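Local coordinates for nucleoporin nup120 (Schizosaccharomyces pombe, PDB 4GQ2), which serves as a structural component of the nuclear pore complex and may help dock transport factors that associate with the pore transiently, at residues 7-11 with 677-681; 12-17 with 86-90; 52-56 with 78-82; 104-108 with 138-142; 283-287 with 346-350. All coordinates share one frame; numbering follows the deposited sequence.

Interaction 1: residues 7-11 with 677-681; sequences HAVVP and SVARV
A8 meets V681 where strand 7-11 passes helix 677-681. The two axes come within 8.2 Å and make an angle of 122°. A8 CB lies 3.5 Å from V681 CG2, so one methyl rests on another. V681 holds CG1 anti to its backbone N (chi1 171°), which turns CG2 out to meet the alanine. V9 points its side chain away from the helix, but its backbone takes part. V9 O sits 3.2 Å from R680 CD and packs on that methylene carbon without a hydrogen bond. V10 follows and reaches over with CG2, which is 3.8 Å from R680 CD. The same methyl touches S677 OG at 3.9 Å. That hydroxyl is already hydrogen-bonded to F673 O within the helix. P11 ends the segment. Its CD lies above the centre of the R680 guanidinium plane, 3.5 Å from R680 CZ. The arginine chain is extended from CG to NE, and this carries the flat group past V9 and V10 to the proline. With an alanine here instead of R680, P11 CD is likely to lose the flat group it lies on, and V9 O and V10 CG2 their cover. Behind the contact, strand 3-11 pairs with strand 539-544, and helices 770-777 and 790-803 pack on helix 672-703. The sheet of strand 3-11 thus meets the helical domain here. No hydrogen bond crosses between the segments, so the join depends on carbon packing, with the arginine used for its methylenes and its flat face.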
# COMPACT_ATOMS: atom_id res chain seq x y z
N HIS A 7 6.25 -1.88 -20.09
CA HIS A 7 6.54 -0.57 -19.54
C HIS A 7 6.19 -0.45 -18.08
O HIS A 7 5.39 -1.22 -17.55
CB HIS A 7 5.91 0.53 -20.40
CG HIS A 7 4.40 0.53 -20.43
ND1 HIS A 7 3.66 -0.55 -20.11
CD2 HIS A 7 3.49 1.52 -20.80
CE1 HIS A 7 2.35 -0.25 -20.25
NE2 HIS A 7 2.25 1.01 -20.67
N ALA A 8 6.86 0.48 -17.42
CA ALA A 8 6.53 0.87 -16.07
C ALA A 8 5.80 2.21 -16.14
O ALA A 8 6.34 3.16 -16.69
CB ALA A 8 7.79 0.99 -15.23
N VAL A 9 4.59 2.25 -15.60
CA VAL A 9 3.73 3.42 -15.69
C VAL A 9 3.69 4.17 -14.36
O VAL A 9 3.50 3.57 -13.31
CB VAL A 9 2.28 3.01 -16.09
CG1 VAL A 9 1.36 4.22 -16.13
CG2 VAL A 9 2.27 2.31 -17.44
N VAL A 10 3.88 5.49 -14.41
CA VAL A 10 3.69 6.33 -13.23
C VAL A 10 2.73 7.47 -13.56
O VAL A 10 2.97 8.24 -14.49
CB VAL A 10 5.03 6.89 -12.68
CG1 VAL A 10 4.81 7.67 -11.39
CG2 VAL A 10 6.02 5.78 -12.43
N PRO A 11 1.61 7.57 -12.81
CA PRO A 11 0.69 8.67 -13.03
C PRO A 11 1.39 9.98 -12.68
O PRO A 11 2.21 10.01 -11.77
CB PRO A 11 -0.43 8.39 -12.02
CG PRO A 11 -0.37 6.93 -11.77
CD PRO A 11 1.10 6.62 -11.81
N SER A 677 9.14 4.48 -9.10
CA SER A 677 9.21 3.65 -10.30
C SER A 677 9.53 2.20 -9.95
O SER A 677 8.86 1.27 -10.41
CB SER A 677 10.25 4.20 -11.27
OG SER A 677 9.87 5.50 -11.71
N VAL A 678 10.56 2.03 -9.11
CA VAL A 678 10.98 0.71 -8.65
C VAL A 678 9.85 -0.01 -7.92
O VAL A 678 9.57 -1.18 -8.21
CB VAL A 678 12.24 0.81 -7.76
CG1 VAL A 678 12.52 -0.52 -7.07
CG2 VAL A 678 13.45 1.24 -8.60
N ALA A 679 9.19 0.71 -7.00
CA ALA A 679 8.06 0.15 -6.24
C ALA A 679 6.95 -0.38 -7.13
O ALA A 679 6.39 -1.44 -6.85
CB ALA A 679 7.51 1.18 -5.26
N ARG A 680 6.64 0.33 -8.21
CA ARG A 680 5.58 -0.10 -9.12
C ARG A 680 5.98 -1.37 -9.88
O ARG A 680 5.18 -2.30 -9.99
CB ARG A 680 5.17 1.03 -10.07
CG ARG A 680 4.38 2.12 -9.34
CD ARG A 680 4.06 3.35 -10.19
NE ARG A 680 3.27 4.30 -9.41
CZ ARG A 680 1.94 4.32 -9.37
NH1 ARG A 680 1.22 3.49 -10.10
NH2 ARG A 680 1.32 5.22 -8.60
N VAL A 681 7.21 -1.41 -10.37
CA VAL A 681 7.72 -2.60 -11.05
C VAL A 681 7.80 -3.79 -10.09
O VAL A 681 7.36 -4.89 -10.44
CB VAL A 681 9.08 -2.35 -11.74
CG1 VAL A 681 9.68 -3.65 -12.24
CG2 VAL A 681 8.93 -1.36 -12.88

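Interaction 2: residues 12-17 with 86-90; sequences IDLQSF and IFDVS
The F87 ring is held in two different ways at once: a methyl of I12 sits over its face, and its own edge is aimed at the face of F17. I12 CG2 is 3.5 Å from the F87 ring centroid and only 15° off the ring normal, a CH-pi contact. Chi1 of -59° places I12 CG1 beside the backbone N and leaves CG2 anti to it, over the ring. The two phenylalanines form a T-shaped pair. Their centroids are 5.0 Å apart and the planes are turned by 63°, with F87 CD2 above the centre of the F17 ring. F17 in turn meets the other segment with its edge. Its CE2 is 3.5 Å from D88 O and 3.7 Å from V89 CG1, both near the ring plane. L14 CD1 adds a looser touch to F87. Were F87 a smaller residue such as alanine, a gap would probably open between I12 and F17, and the F17 face would lose its partner. Each backbone is shaped by an aspartate. D13 OD1 accepts from S16 N at 2.8 Å in an Asx motif, and S16 OG gives D13 OD1 a second bond of 2.9 Å. D88 OD1 accepts from S90 N at 2.8 Å in an Asx turn. F17 also stacks with F673 of helix 672-703. The loop 12-17 therefore lies between strand 83-88 and the helical domain. No hydrogen bond joins the two segments: the crossing is apolar and aromatic, while D13 and D88 use OD1 to shape their own segments.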
# COMPACT_ATOMS: atom_id res chain seq x y z
N ILE A 12 1.05 11.03 -13.40
CA ILE A 12 1.62 12.35 -13.14
C ILE A 12 0.69 13.11 -12.21
O ILE A 12 -0.10 13.96 -12.63
CB ILE A 12 1.88 13.12 -14.45
CG1 ILE A 12 2.84 12.33 -15.32
CG2 ILE A 12 2.48 14.48 -14.16
CD1 ILE A 12 2.92 12.84 -16.74
N ASP A 13 0.78 12.76 -10.93
CA ASP A 13 0.06 13.45 -9.88
C ASP A 13 1.00 13.58 -8.69
O ASP A 13 2.04 12.92 -8.64
CB ASP A 13 -1.27 12.75 -9.55
CG ASP A 13 -1.10 11.31 -9.07
OD1 ASP A 13 -0.16 11.00 -8.31
OD2 ASP A 13 -1.96 10.47 -9.43
N LEU A 14 0.65 14.46 -7.75
CA LEU A 14 1.50 14.76 -6.60
C LEU A 14 1.80 13.51 -5.76
O LEU A 14 2.95 13.28 -5.37
CB LEU A 14 0.85 15.85 -5.74
CG LEU A 14 1.25 17.31 -6.02
CD1 LEU A 14 1.13 17.72 -7.48
CD2 LEU A 14 0.42 18.24 -5.14
N GLN A 15 0.76 12.72 -5.52
CA GLN A 15 0.85 11.51 -4.71
C GLN A 15 1.87 10.49 -5.25
O GLN A 15 2.68 9.98 -4.48
CB GLN A 15 -0.54 10.87 -4.56
CG GLN A 15 -0.64 9.77 -3.51
CD GLN A 15 -0.33 10.23 -2.09
OE1 GLN A 15 -0.52 11.40 -1.73
NE2 GLN A 15 0.15 9.30 -1.28
N SER A 16 1.82 10.22 -6.55
CA SER A 16 2.66 9.19 -7.16
C SER A 16 4.13 9.59 -7.20
O SER A 16 5.00 8.73 -7.25
CB SER A 16 2.19 8.83 -8.57
OG SER A 16 0.86 8.32 -8.56
N PHE A 17 4.38 10.89 -7.20
CA PHE A 17 5.75 11.43 -7.20
C PHE A 17 6.25 11.75 -5.79
O PHE A 17 7.35 12.29 -5.65
CB PHE A 17 5.81 12.69 -8.07
CG PHE A 17 6.01 12.42 -9.54
CD1 PHE A 17 5.03 11.77 -10.29
CD2 PHE A 17 7.17 12.83 -10.18
CE1 PHE A 17 5.22 11.52 -11.65
CE2 PHE A 17 7.35 12.60 -11.54
CZ PHE A 17 6.38 11.94 -12.28
N ILE A 86 5.34 21.15 -14.77
CA ILE A 86 6.67 20.54 -14.89
C ILE A 86 6.96 19.64 -13.69
O ILE A 86 6.92 20.09 -12.54
CB ILE A 86 7.78 21.60 -14.99
CG1 ILE A 86 7.48 22.59 -16.12
CG2 ILE A 86 9.14 20.93 -15.21
CD1 ILE A 86 8.19 23.92 -15.98
N PHE A 87 7.25 18.38 -13.98
CA PHE A 87 7.63 17.39 -12.98
C PHE A 87 9.07 16.92 -13.21
O PHE A 87 9.45 16.60 -14.33
CB PHE A 87 6.69 16.19 -13.06
CG PHE A 87 5.33 16.42 -12.46
CD1 PHE A 87 4.38 17.21 -13.12
CD2 PHE A 87 4.97 15.81 -11.26
CE1 PHE A 87 3.11 17.40 -12.57
CE2 PHE A 87 3.71 16.00 -10.71
CZ PHE A 87 2.77 16.79 -11.37
N ASP A 88 9.86 16.87 -12.14
CA ASP A 88 11.20 16.29 -12.21
C ASP A 88 11.09 14.77 -12.29
O ASP A 88 10.53 14.13 -11.40
CB ASP A 88 12.04 16.72 -11.00
CG ASP A 88 13.48 16.20 -11.06
OD1 ASP A 88 13.77 15.30 -11.88
OD2 ASP A 88 14.32 16.68 -10.28
N VAL A 89 11.62 14.19 -13.36
CA VAL A 89 11.53 12.74 -13.57
C VAL A 89 12.91 12.10 -13.64
O VAL A 89 13.06 11.01 -14.21
CB VAL A 89 10.70 12.39 -14.83
CG1 VAL A 89 9.26 12.88 -14.68
CG2 VAL A 89 11.33 12.98 -16.08
N SER A 90 13.90 12.77 -13.06
CA SER A 90 15.29 12.29 -13.05
C SER A 90 15.39 10.93 -12.39
O SER A 90 14.82 10.72 -11.33
CB SER A 90 16.21 13.26 -12.31
OG SER A 90 15.97 14.60 -12.70

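Interaction 3: residues 52-56 with 78-82; sequences KKECV and IFQNR
N81 ND2 donates to E54 OE1 at 2.7 Å, with an N-H...O angle of 158°. The acceptor lies close to the amide plane, but the amide comes at OE1 from above the carboxylate plane. The two planes stand 78° apart. Beside this bond, the F79 ring packs on the backbone of the other segment. F79 CE2 is 3.4 Å from C55 O, which lies at the ring edge, and F79 CD2 is 3.6 Å from V56 C. K53 lies extended along Q80, and its CE is 3.4 Å from Q80 O. A water ties the main chains together. It accepts from Q80 N at 2.6 Å and lies 2.7 Å from V56 O, to which it can donate. Residues 80-82 form the turn of the beta hairpin made by strands 73-79 and 83-88. The C-terminal part of helix 46-55 sits against this turn. Further out, the polar groups have second partners. E54 bends at chi2 (-83°), which brings its carboxylate back toward N81, and OE2 makes a salt bridge with K453 NZ. N81 OD1 is bonded to T83 OG1, so the amide is held at both its polar atoms. R82 NH1 reaches P108 O.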
# COMPACT_ATOMS: atom_id res chain seq x y z
N LYS A 52 -11.10 16.19 -18.82
CA LYS A 52 -10.37 16.43 -20.07
C LYS A 52 -9.72 17.80 -20.12
O LYS A 52 -8.57 17.94 -20.54
CB LYS A 52 -11.27 16.22 -21.29
CG LYS A 52 -11.61 14.77 -21.57
CD LYS A 52 -12.20 14.61 -22.96
CE LYS A 52 -12.92 13.28 -23.12
NZ LYS A 52 -13.26 13.01 -24.54
N LYS A 53 -10.45 18.82 -19.67
CA LYS A 53 -9.95 20.18 -19.74
C LYS A 53 -8.79 20.37 -18.77
O LYS A 53 -7.80 21.01 -19.11
CB LYS A 53 -11.06 21.20 -19.45
CG LYS A 53 -10.68 22.64 -19.76
CD LYS A 53 -11.81 23.60 -19.45
CE LYS A 53 -11.38 25.03 -19.74
NZ LYS A 53 -12.43 26.01 -19.33
N GLU A 54 -8.91 19.77 -17.59
CA GLU A 54 -7.97 20.03 -16.49
C GLU A 54 -6.82 19.03 -16.35
O GLU A 54 -5.78 19.38 -15.80
CB GLU A 54 -8.71 20.12 -15.15
CG GLU A 54 -9.94 21.02 -15.17
CD GLU A 54 -9.63 22.50 -14.96
OE1 GLU A 54 -8.52 22.83 -14.51
OE2 GLU A 54 -10.52 23.33 -15.24
N CYS A 55 -7.00 17.80 -16.84
CA CYS A 55 -6.10 16.69 -16.47
C CYS A 55 -5.56 15.88 -17.62
O CYS A 55 -4.70 15.03 -17.42
CB CYS A 55 -6.81 15.74 -15.51
SG CYS A 55 -7.64 16.57 -14.14
N VAL A 56 -6.07 16.10 -18.83
CA VAL A 56 -5.67 15.33 -19.98
C VAL A 56 -4.88 16.24 -20.90
O VAL A 56 -5.46 17.05 -21.61
CB VAL A 56 -6.88 14.72 -20.72
CG1 VAL A 56 -6.42 13.91 -21.92
CG2 VAL A 56 -7.71 13.85 -19.79
N ILE A 78 0.97 20.14 -21.14
CA ILE A 78 0.11 21.31 -21.32
C ILE A 78 -1.37 20.91 -21.41
O ILE A 78 -1.71 19.90 -22.03
CB ILE A 78 0.53 22.19 -22.52
CG1 ILE A 78 0.57 21.38 -23.83
CG2 ILE A 78 1.87 22.87 -22.23
CD1 ILE A 78 0.91 22.22 -25.05
N PHE A 79 -2.23 21.71 -20.79
CA PHE A 79 -3.64 21.38 -20.62
C PHE A 79 -4.56 22.50 -21.11
O PHE A 79 -4.15 23.65 -21.23
CB PHE A 79 -3.92 21.05 -19.14
CG PHE A 79 -3.04 19.96 -18.58
CD1 PHE A 79 -1.78 20.27 -18.06
CD2 PHE A 79 -3.46 18.64 -18.58
CE1 PHE A 79 -0.96 19.26 -17.55
CE2 PHE A 79 -2.64 17.63 -18.07
CZ PHE A 79 -1.39 17.95 -17.56
N GLN A 80 -5.81 22.15 -21.40
CA GLN A 80 -6.78 23.12 -21.90
C GLN A 80 -7.33 24.05 -20.82
O GLN A 80 -8.26 24.82 -21.06
CB GLN A 80 -7.90 22.42 -22.66
CG GLN A 80 -7.49 21.98 -24.06
CD GLN A 80 -8.61 21.32 -24.83
OE1 GLN A 80 -9.23 20.37 -24.36
NE2 GLN A 80 -8.86 21.81 -26.04
N ASN A 81 -6.74 24.00 -19.62
CA ASN A 81 -7.04 24.98 -18.59
C ASN A 81 -5.96 26.07 -18.53
O ASN A 81 -5.77 26.72 -17.50
CB ASN A 81 -7.23 24.30 -17.23
CG ASN A 81 -5.96 23.64 -16.70
OD1 ASN A 81 -4.93 23.60 -17.38
ND2 ASN A 81 -6.03 23.13 -15.48
N ARG A 82 -5.26 26.26 -19.65
CA ARG A 82 -4.23 27.29 -19.81
C ARG A 82 -3.08 27.12 -18.82
O ARG A 82 -2.62 28.09 -18.21
CB ARG A 82 -4.82 28.71 -19.71
CG ARG A 82 -5.92 29.01 -20.71
CD ARG A 82 -6.48 30.41 -20.50
NE ARG A 82 -7.93 30.43 -20.72
CZ ARG A 82 -8.65 31.52 -20.98
NH1 ARG A 82 -8.07 32.71 -21.07
NH2 ARG A 82 -9.95 31.42 -21.16
O HOH W 1 -6.37 19.62 -21.38

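Interaction 4: residues 104-108 with 138-142; sequences KIHFP and LYYIR
Two consecutive sheets of the beta-propeller pack against each other here, with F107 and Y139 at the centre of the contact. F107 follows strand 101-106 of one sheet, and Y139 belongs to strand 138-143 of the next. The backbones stay well apart: I105 CA and I141 CA are 9.9 Å from each other. Side chains alone fill the space, as expected between neighbouring blades. The F107 ring turns its edge to the face of Y139 in a T-shaped stack. The centroids are 5.2 Å apart and the planes are at 75°. The closest atoms of the pair are F107 CE2 and Y139 CD2, at 3.6 Å. F107 places its CG anti to the carbonyl carbon (chi1 -71°), which sends the ring across to the other sheet. Its CZ then meets I141 CD1 at 4.0 Å. I105 CD1 is also near I141 CD1, at 4.4 Å, so one isoleucine methyl touches both residues. T133 of strand 126-133 packs on F107 and on Y139. C160 and C162 of strand 160-163 also lie against the tyrosine. At the other end of the contact P108 meets the phenol oxygen. The proline comes obliquely to the tyrosine ring. P108 CD is 3.4 Å from Y139 OH, and P108 CG lies 3.6 Å from that same oxygen.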
# COMPACT_ATOMS: atom_id res chain seq x y z
N LYS A 104 3.49 24.62 -11.60
CA LYS A 104 2.35 24.83 -12.48
C LYS A 104 2.33 26.30 -12.90
O LYS A 104 2.23 27.20 -12.06
CB LYS A 104 1.05 24.44 -11.79
CG LYS A 104 -0.21 24.83 -12.56
CD LYS A 104 -1.48 24.39 -11.84
CE LYS A 104 -1.53 22.88 -11.68
NZ LYS A 104 -2.88 22.42 -11.24
N ILE A 105 2.44 26.52 -14.21
CA ILE A 105 2.53 27.84 -14.80
C ILE A 105 1.23 28.14 -15.52
O ILE A 105 0.81 27.37 -16.38
CB ILE A 105 3.73 27.93 -15.77
CG1 ILE A 105 5.03 27.66 -15.01
CG2 ILE A 105 3.78 29.30 -16.44
CD1 ILE A 105 6.24 27.35 -15.86
N HIS A 106 0.59 29.24 -15.16
CA HIS A 106 -0.67 29.65 -15.78
C HIS A 106 -0.42 30.69 -16.83
O HIS A 106 0.46 31.55 -16.66
CB HIS A 106 -1.65 30.20 -14.76
CG HIS A 106 -1.95 29.26 -13.63
ND1 HIS A 106 -3.04 28.47 -13.62
CD2 HIS A 106 -1.27 29.02 -12.44
CE1 HIS A 106 -3.06 27.75 -12.48
NE2 HIS A 106 -1.97 28.08 -11.76
N PHE A 107 -1.20 30.60 -17.91
CA PHE A 107 -1.09 31.48 -19.06
C PHE A 107 -2.45 32.13 -19.32
O PHE A 107 -3.48 31.58 -18.92
CB PHE A 107 -0.67 30.68 -20.29
CG PHE A 107 0.76 30.22 -20.25
CD1 PHE A 107 1.11 29.04 -19.59
CD2 PHE A 107 1.76 30.96 -20.87
CE1 PHE A 107 2.43 28.62 -19.55
CE2 PHE A 107 3.08 30.54 -20.84
CZ PHE A 107 3.42 29.37 -20.18
N PRO A 108 -2.46 33.31 -19.98
CA PRO A 108 -3.71 33.98 -20.33
C PRO A 108 -4.38 33.33 -21.53
O PRO A 108 -5.57 33.57 -21.79
CB PRO A 108 -3.27 35.41 -20.69
CG PRO A 108 -1.82 35.51 -20.38
CD PRO A 108 -1.29 34.11 -20.38
N LEU A 138 5.14 35.12 -27.17
CA LEU A 138 6.29 34.27 -26.89
C LEU A 138 6.80 34.53 -25.47
O LEU A 138 7.11 35.67 -25.10
CB LEU A 138 7.42 34.51 -27.90
CG LEU A 138 8.82 33.98 -27.55
CD1 LEU A 138 8.91 32.46 -27.62
CD2 LEU A 138 9.87 34.61 -28.45
N TYR A 139 6.89 33.47 -24.68
CA TYR A 139 7.33 33.59 -23.31
C TYR A 139 8.68 32.96 -23.11
O TYR A 139 8.95 31.88 -23.63
CB TYR A 139 6.32 32.96 -22.36
CG TYR A 139 4.97 33.63 -22.36
CD1 TYR A 139 4.71 34.73 -21.53
CD2 TYR A 139 3.94 33.15 -23.17
CE1 TYR A 139 3.46 35.33 -21.52
CE2 TYR A 139 2.68 33.74 -23.15
CZ TYR A 139 2.45 34.83 -22.33
OH TYR A 139 1.20 35.42 -22.32
N TYR A 140 9.54 33.65 -22.37
CA TYR A 140 10.90 33.20 -22.12
C TYR A 140 11.06 32.98 -20.62
O TYR A 140 11.28 33.94 -19.86
CB TYR A 140 11.89 34.23 -22.66
CG TYR A 140 13.35 33.86 -22.51
CD1 TYR A 140 13.98 33.06 -23.45
CD2 TYR A 140 14.09 34.33 -21.44
CE1 TYR A 140 15.32 32.73 -23.33
CE2 TYR A 140 15.43 34.00 -21.30
CZ TYR A 140 16.04 33.20 -22.24
OH TYR A 140 17.38 32.89 -22.07
N ILE A 141 10.94 31.72 -20.20
CA ILE A 141 10.87 31.35 -18.78
C ILE A 141 12.16 30.72 -18.28
O ILE A 141 12.62 29.71 -18.81
CB ILE A 141 9.68 30.41 -18.50
CG1 ILE A 141 8.36 31.07 -18.87
CG2 ILE A 141 9.66 30.00 -17.03
CD1 ILE A 141 7.23 30.08 -19.10
N ARG A 142 12.75 31.34 -17.25
CA ARG A 142 13.95 30.81 -16.61
C ARG A 142 13.59 29.94 -15.41
O ARG A 142 12.90 30.39 -14.49
CB ARG A 142 14.88 31.93 -16.16
CG ARG A 142 15.82 32.47 -17.23
CD ARG A 142 16.96 33.23 -16.57
NE ARG A 142 17.59 34.24 -17.42
CZ ARG A 142 17.10 35.45 -17.65
NH1 ARG A 142 15.94 35.83 -17.11
NH2 ARG A 142 17.76 36.29 -18.43

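Interaction 5: residues 283-287 with 346-350; sequences QSFPY and MLSDF
F285 sets its CG between its backbone N and carbonyl carbon (chi1 42°), which turns the ring so that L347 CB lies over one face. F350 adopts the same kind of first torsion (chi1 64°) and swings its ring edge toward the main chain of P286 and Y287. F350 CE1 is 3.6 Å from P286 O, and F350 CZ is 3.5 Å from Y287 O. Both oxygens lie near the ring plane and face C-H groups. F285 CB also packs on L347 O, at 3.3 Å. Strand 346-354 is an outermost strand of its propeller sheet within this chain. Residues 283-287, in the loop before strand 288-290, run beside 346-350, their end-to-end directions 20° apart. No hydrogen bond links the two segments. S348 and D349 both face A367 in a classic beta bulge. P286 packs against this irregular part of the strand: its CD is 3.4 Å from S348 O, and its CG is 3.4 Å from D349 OD1. Both carboxylate oxygens of D349 have a donor. Its OD2 accepts from I523 N of strand 520-525. Its OD1 accepts from F350 N at 2.7 Å, and that donor lies above the carboxylate plane.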
# COMPACT_ATOMS: atom_id res chain seq x y z
N GLN A 283 -2.76 13.95 -41.42
CA GLN A 283 -2.37 13.55 -40.06
C GLN A 283 -1.09 14.29 -39.66
O GLN A 283 -0.16 14.40 -40.46
CB GLN A 283 -2.17 12.04 -39.97
CG GLN A 283 -3.13 11.19 -40.80
CD GLN A 283 -2.56 10.78 -42.15
OE1 GLN A 283 -1.87 11.55 -42.82
NE2 GLN A 283 -2.85 9.55 -42.56
N SER A 284 -1.06 14.79 -38.43
CA SER A 284 0.08 15.58 -37.96
C SER A 284 0.94 14.83 -36.95
O SER A 284 0.49 14.48 -35.86
CB SER A 284 -0.39 16.91 -37.38
OG SER A 284 0.72 17.77 -37.16
N PHE A 285 2.20 14.59 -37.34
CA PHE A 285 3.18 13.89 -36.51
C PHE A 285 4.60 14.27 -36.95
O PHE A 285 4.78 14.79 -38.06
CB PHE A 285 2.98 12.36 -36.61
CG PHE A 285 2.70 11.86 -38.00
CD1 PHE A 285 3.69 11.85 -38.98
CD2 PHE A 285 1.43 11.39 -38.33
CE1 PHE A 285 3.42 11.39 -40.26
CE2 PHE A 285 1.16 10.92 -39.61
CZ PHE A 285 2.15 10.92 -40.57
N PRO A 286 5.61 14.02 -36.10
CA PRO A 286 6.98 14.29 -36.53
C PRO A 286 7.43 13.37 -37.67
O PRO A 286 7.02 12.21 -37.74
CB PRO A 286 7.82 14.05 -35.26
CG PRO A 286 6.96 13.23 -34.36
CD PRO A 286 5.54 13.62 -34.68
N TYR A 287 8.25 13.92 -38.56
CA TYR A 287 8.78 13.19 -39.71
C TYR A 287 10.28 12.97 -39.55
O TYR A 287 10.85 12.08 -40.17
CB TYR A 287 8.56 13.99 -40.99
CG TYR A 287 7.21 13.83 -41.64
CD1 TYR A 287 6.14 14.64 -41.27
CD2 TYR A 287 7.01 12.89 -42.65
CE1 TYR A 287 4.90 14.50 -41.88
CE2 TYR A 287 5.77 12.74 -43.26
CZ TYR A 287 4.73 13.55 -42.87
OH TYR A 287 3.50 13.41 -43.47
N MET A 346 -1.81 5.26 -36.42
CA MET A 346 -1.02 6.42 -36.82
C MET A 346 0.30 6.49 -36.06
O MET A 346 0.38 6.14 -34.88
CB MET A 346 -1.79 7.72 -36.59
CG MET A 346 -2.94 7.96 -37.55
SD MET A 346 -3.57 9.65 -37.45
CE MET A 346 -5.15 9.46 -38.27
N LEU A 347 1.33 6.96 -36.75
CA LEU A 347 2.59 7.26 -36.11
C LEU A 347 2.39 8.41 -35.14
O LEU A 347 1.84 9.45 -35.50
CB LEU A 347 3.65 7.64 -37.15
CG LEU A 347 5.05 7.93 -36.61
CD1 LEU A 347 5.58 6.69 -35.90
CD2 LEU A 347 6.01 8.35 -37.71
N SER A 348 2.81 8.20 -33.89
CA SER A 348 2.78 9.26 -32.90
C SER A 348 4.14 9.95 -32.80
O SER A 348 4.21 11.18 -32.77
CB SER A 348 2.35 8.71 -31.53
OG SER A 348 2.69 9.62 -30.49
N ASP A 349 5.20 9.15 -32.75
CA ASP A 349 6.54 9.68 -32.52
C ASP A 349 7.55 8.56 -32.71
O ASP A 349 7.18 7.39 -32.78
CB ASP A 349 6.64 10.25 -31.10
CG ASP A 349 7.77 11.25 -30.93
OD1 ASP A 349 8.55 11.47 -31.89
OD2 ASP A 349 7.88 11.82 -29.83
N PHE A 350 8.83 8.92 -32.78
CA PHE A 350 9.90 7.93 -32.86
C PHE A 350 11.25 8.53 -32.45
O PHE A 350 11.43 9.75 -32.50
CB PHE A 350 9.95 7.25 -34.25
CG PHE A 350 10.29 8.18 -35.38
CD1 PHE A 350 9.33 9.04 -35.91
CD2 PHE A 350 11.56 8.18 -35.94
CE1 PHE A 350 9.64 9.89 -36.95
CE2 PHE A 350 11.88 9.04 -36.99
CZ PHE A 350 10.91 9.89 -37.50

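In the fold
Interaction 1 closes the longest loop of the chain among the five, and the other four are nested inside it. It joins strand 3-11 to helix 672-703 near the centre of the chain. Interaction 2 follows at once, with centres 12 Å apart, and touches it through R680 and S16. Interactions 2, 3 and 4 reach the same sheet. Interaction 3 is nested within interaction 2, and R82 at its turn bonds to the backbone of 104-108 in interaction 4. Interaction 5 lies 22 Å or more from the others, centre to centre, on the sheet that also holds strand 3-11. Interactions 1 and 2 join the propeller to the helical domain, while interaction 4 joins two neighbouring propeller sheets.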